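Local coordinates for protein transcriptional regulator PA3341 (Pseudomonas aeruginosa, PDB 2FBH) that probably binds DNA as a dimeric transcription factor of the MarR family and carries bound zinc ions in the crystal, at residues L14-Q17 / T18-W22; C132-V135 / L136-I139. All coordinates share one frame; numbering follows the deposited sequence.

Contact 1 (L14-Q17 / T18-W22)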
loop_
_atom_site.group_PDB
_atom_site.type_symbol
_atom_site.label_atom_id
_atom_site.label_comp_id
_atom_site.label_asym_id
_atom_site.label_seq_id
_atom_site.Cartn_x
_atom_site.Cartn_y
_atom_site.Cartn_z
ATOM N N LEU A 14 9.534 -5.369 2.271
ATOM C CA LEU A 14 9.878 -5.552 0.828
ATOM C C LEU A 14 8.562 -5.630 0.019
ATOM O O LEU A 14 8.390 -4.972 -1.030
ATOM C CB LEU A 14 10.684 -6.824 0.628
ATOM C CG LEU A 14 10.903 -7.155 -0.876
ATOM C CD1 LEU A 14 11.750 -6.123 -1.632
ATOM C CD2 LEU A 14 11.507 -8.589 -0.907
ATOM N N LEU A 15 7.552 -6.327 0.555
ATOM C CA LEU A 15 6.287 -6.421 -0.144
ATOM C C LEU A 15 5.626 -5.040 -0.279
ATOM O O LEU A 15 5.153 -4.662 -1.336
ATOM C CB LEU A 15 5.359 -7.407 0.632
ATOM C CG LEU A 15 3.926 -7.493 0.260
ATOM C CD1 LEU A 15 3.910 -7.949 -1.189
ATOM C CD2 LEU A 15 3.313 -8.610 1.147
ATOM N N ALA A 16 5.666 -4.273 0.819
ATOM C CA ALA A 16 4.981 -2.950 0.772
ATOM C C ALA A 16 5.680 -2.016 -0.184
ATOM O O ALA A 16 5.034 -1.193 -0.908
ATOM C CB ALA A 16 4.992 -2.389 2.149
ATOM N N GLN A 17 7.006 -2.048 -0.151
ATOM C CA GLN A 17 7.797 -1.179 -1.044
ATOM C C GLN A 17 7.596 -1.496 -2.533
ATOM O O GLN A 17 7.524 -0.559 -3.362
ATOM C CB GLN A 17 9.261 -1.284 -0.669
ATOM C CG GLN A 17 9.567 -0.564 0.678
ATOM C CD GLN A 17 11.091 -0.580 0.988
ATOM O OE1 GLN A 17 11.896 -1.128 0.212
ATOM N NE2 GLN A 17 11.489 0.101 2.110
ATOM N N THR A 18 7.512 -2.793 -2.855
ATOM C CA THR A 18 7.335 -3.236 -4.225
ATOM C C THR A 18 5.938 -2.821 -4.690
ATOM O O THR A 18 5.779 -2.301 -5.774
ATOM C CB THR A 18 7.484 -4.776 -4.322
ATOM O OG1 THR A 18 8.768 -5.179 -3.817
ATOM C CG2 THR A 18 7.416 -5.178 -5.799
ATOM N N SER A 19 4.934 -3.057 -3.834
ATOM C CA SER A 19 3.559 -2.637 -4.107
ATOM C C SER A 19 3.487 -1.103 -4.299
ATOM O O SER A 19 2.864 -0.668 -5.252
ATOM C CB SER A 19 2.602 -3.130 -3.054
ATOM O OG SER A 19 1.249 -2.899 -3.602
ATOM N N ARG A 20 4.071 -0.324 -3.393
ATOM C CA ARG A 20 4.089 1.144 -3.535
ATOM C C ARG A 20 4.743 1.554 -4.828
ATOM O O ARG A 20 4.247 2.507 -5.479
ATOM C CB ARG A 20 4.850 1.767 -2.395
ATOM C CG ARG A 20 4.966 3.296 -2.413
ATOM C CD ARG A 20 5.608 3.729 -1.064
ATOM N NE ARG A 20 5.222 2.836 0.056
ATOM C CZ ARG A 20 3.977 2.682 0.541
ATOM N NH1 ARG A 20 2.957 3.396 0.049
ATOM N NH2 ARG A 20 3.748 1.829 1.547
ATOM N N ALA A 21 5.843 0.908 -5.182
ATOM C CA ALA A 21 6.588 1.310 -6.423
ATOM C C ALA A 21 5.695 1.022 -7.635
ATOM O O ALA A 21 5.637 1.825 -8.580
ATOM C CB ALA A 21 7.914 0.520 -6.501
ATOM N N TRP A 22 4.994 -0.118 -7.642
ATOM C CA TRP A 22 4.184 -0.476 -8.797
ATOM C C TRP A 22 2.990 0.502 -8.899
ATOM O O TRP A 22 2.706 1.072 -9.970
ATOM C CB TRP A 22 3.694 -1.909 -8.613
ATOM C CG TRP A 22 2.991 -2.517 -9.738
ATOM C CD1 TRP A 22 2.156 -1.918 -10.640
ATOM C CD2 TRP A 22 2.985 -3.892 -10.022
ATOM N NE1 TRP A 22 1.607 -2.862 -11.507
ATOM C CE2 TRP A 22 2.129 -4.083 -11.150
ATOM C CE3 TRP A 22 3.621 -4.994 -9.428
ATOM C CZ2 TRP A 22 1.927 -5.312 -11.741
ATOM C CZ3 TRP A 22 3.386 -6.289 -10.029
ATOM C CH2 TRP A 22 2.545 -6.415 -11.154
#
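T18 reaches back one turn to L14 in helix 11-29, the first helix of this MarR-type winged-helix protein. The side chain of T18 can be followed outward from CB. T18 CB lies 3.4 Å from L14 O. From there OG1 turns back along the helix. It stands beside its own backbone N and anti to the carbonyl carbon (chi1 -57°). This torsion brings T18 OG1 to 2.8 Å from L14 O, as a hydrogen-bond donor. The hydroxyl comes in above the carbonyl plane, 39° out of it. T18 N approaches almost end-on and lies 3.0 Å from L14 O. The L14 oxygen is thus gripped by two donors of one residue, and the buried hydroxyl is satisfied within its own helix. T18 OG1 also lies 3.8 Å from the L14 methyl CD1. The two side chains meet at a slant.

The next turn runs on regularly through S19 N to L15 O, R20 N to A16 O and A21 N to Q17 O. One face of the helix belongs to the dimer: L15 packs on L15 of the second subunit, and A16 on S19 of that subunit. W22 points its indole to V116 and V120 of helix 102-120. R20 bends at chi3 (-33°). Its guanidinium is set obliquely to the A16 carbonyl oxygen, with R20 NE and R20 NH2 each 4.1 Å from A16 O.

Contact 2 (C132-V135 / L136-I139)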
loop_
_atom_site.group_PDB
_atom_site.type_symbol
_atom_site.label_atom_id
_atom_site.label_comp_id
_atom_site.label_asym_id
_atom_site.label_seq_id
_atom_site.Cartn_x
_atom_site.Cartn_y
_atom_site.Cartn_z
ATOM N N CYS A 132 5.526 -17.202 -6.837
ATOM C CA CYS A 132 5.395 -15.940 -6.057
ATOM C C CYS A 132 3.907 -15.732 -5.697
ATOM O O CYS A 132 3.573 -15.441 -4.588
ATOM C CB CYS A 132 5.891 -14.769 -6.932
ATOM S SG CYS A 132 5.581 -13.149 -6.196
ATOM N N GLN A 133 3.009 -15.904 -6.659
ATOM C CA GLN A 133 1.593 -15.779 -6.405
ATOM C C GLN A 133 1.083 -16.745 -5.387
ATOM O O GLN A 133 0.296 -16.328 -4.522
ATOM C CB GLN A 133 0.822 -15.930 -7.687
ATOM C CG GLN A 133 1.082 -14.735 -8.612
ATOM C CD GLN A 133 0.578 -15.122 -10.067
ATOM O OE1 GLN A 133 0.425 -16.303 -10.394
ATOM N NE2 GLN A 133 0.373 -14.149 -10.892
ATOM N N GLN A 134 1.545 -18.000 -5.416
ATOM C CA GLN A 134 1.095 -18.987 -4.395
ATOM C C GLN A 134 1.570 -18.561 -2.987
ATOM O O GLN A 134 0.817 -18.684 -2.016
ATOM C CB GLN A 134 1.663 -20.404 -4.634
ATOM C CG GLN A 134 0.993 -21.211 -5.666
ATOM C CD GLN A 134 -0.478 -21.226 -5.482
ATOM O OE1 GLN A 134 -1.026 -21.631 -4.426
ATOM N NE2 GLN A 134 -1.129 -20.836 -6.478
ATOM N N VAL A 135 2.792 -18.066 -2.849
ATOM C CA VAL A 135 3.259 -17.545 -1.533
ATOM C C VAL A 135 2.362 -16.412 -1.061
ATOM O O VAL A 135 1.888 -16.418 0.065
ATOM C CB VAL A 135 4.733 -17.090 -1.576
ATOM C CG1 VAL A 135 5.119 -16.436 -0.217
ATOM C CG2 VAL A 135 5.600 -18.416 -1.792
ATOM N N LEU A 136 2.152 -15.399 -1.926
ATOM C CA LEU A 136 1.245 -14.284 -1.563
ATOM C C LEU A 136 -0.181 -14.750 -1.196
ATOM O O LEU A 136 -0.757 -14.241 -0.234
ATOM C CB LEU A 136 1.108 -13.303 -2.753
ATOM C CG LEU A 136 2.455 -12.595 -3.018
ATOM C CD1 LEU A 136 2.314 -11.692 -4.273
ATOM C CD2 LEU A 136 3.134 -11.842 -1.901
ATOM N N LEU A 137 -0.728 -15.726 -1.935
ATOM C CA LEU A 137 -2.088 -16.228 -1.626
ATOM C C LEU A 137 -2.133 -16.867 -0.239
ATOM O O LEU A 137 -3.158 -16.679 0.444
ATOM C CB LEU A 137 -2.526 -17.205 -2.716
ATOM C CG LEU A 137 -2.894 -16.494 -4.032
ATOM C CD1 LEU A 137 -2.983 -17.652 -5.037
ATOM C CD2 LEU A 137 -4.248 -15.850 -3.823
ATOM N N ARG A 138 -1.071 -17.563 0.172
ATOM C CA ARG A 138 -1.032 -18.193 1.525
ATOM C C ARG A 138 -0.917 -17.150 2.590
ATOM O O ARG A 138 -1.590 -17.208 3.628
ATOM C CB ARG A 138 0.071 -19.240 1.671
ATOM C CG ARG A 138 0.014 -19.918 3.059
ATOM C CD ARG A 138 -1.366 -20.539 3.392
ATOM N NE ARG A 138 -1.355 -20.860 4.833
ATOM C CZ ARG A 138 -0.932 -22.020 5.366
ATOM N NH1 ARG A 138 -0.966 -22.174 6.703
ATOM N NH2 ARG A 138 -0.493 -23.021 4.600
ATOM N N ILE A 139 -0.093 -16.134 2.330
ATOM C CA ILE A 139 0.005 -15.013 3.310
ATOM C C ILE A 139 -1.364 -14.391 3.456
ATOM O O ILE A 139 -1.887 -14.154 4.564
ATOM C CB ILE A 139 1.083 -13.965 2.831
ATOM C CG1 ILE A 139 2.529 -14.590 2.895
ATOM C CG2 ILE A 139 0.910 -12.638 3.663
ATOM C CD1 ILE A 139 3.571 -13.726 2.153
#
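L136 lays its CD1 methyl 4.1 Å from the SG of C132, one turn earlier in helix 126-144, the last helix of the MarR fold. That sulfur is also a ligand of a mercury(II) ion. The same ion is bound by SG of C132 of the second subunit. CG of L136 sits 3.4 Å from C132 O, the oxygen that also accepts the L136 backbone N. That bond is almost straight, with an N-H...O angle of 178°. One turn on, V135 and I139 form an apolar pair. With CG1 of V135 anti to its backbone N (chi1 175°), beside the carbonyl carbon, this methyl faces CD1 of I139, 3.9 Å away. On the exposed side, CD1 of L137 lies 4.0 Å from NE2 of Q134. CG of L137 lies 3.2 Å from Q133 O.

The helical bonds L137 N to Q133 O, R138 N to Q134 O and I139 N to V135 O fix the spacing of these side chains. Further out, I139 packs on F11 of helix 11-29. L137 meets L14 of the second subunit. NE of R138 is hydrogen-bonded to OD1 of N142, a turn further along.

The mercury ion bridges the two C132 sulfurs across the dimer interface, with L136 CD1 as an apolar neighbour. Mercury has a strong affinity for thiolate sulfur, and both cysteines probably bind it in that form.

Contact 1 comes first along the chain, on helix 11-29. Contact 2 follows much later, on helix 126-144. Their centres are about 15 Å apart, yet the two helices touch directly where CD1 of L15 packs 4.0 Å from CD2 of L136. The first and last helices of the chain are thus joined here, with both contacts inside the MarR-type HTH range. Both also meet the second subunit. This fits the MarR family, in which helices from the two ends of the chain build the dimerisation region and the winged helix-turn-helix lies between them in sequence. The two contacts therefore belong to the part that pairs the subunits.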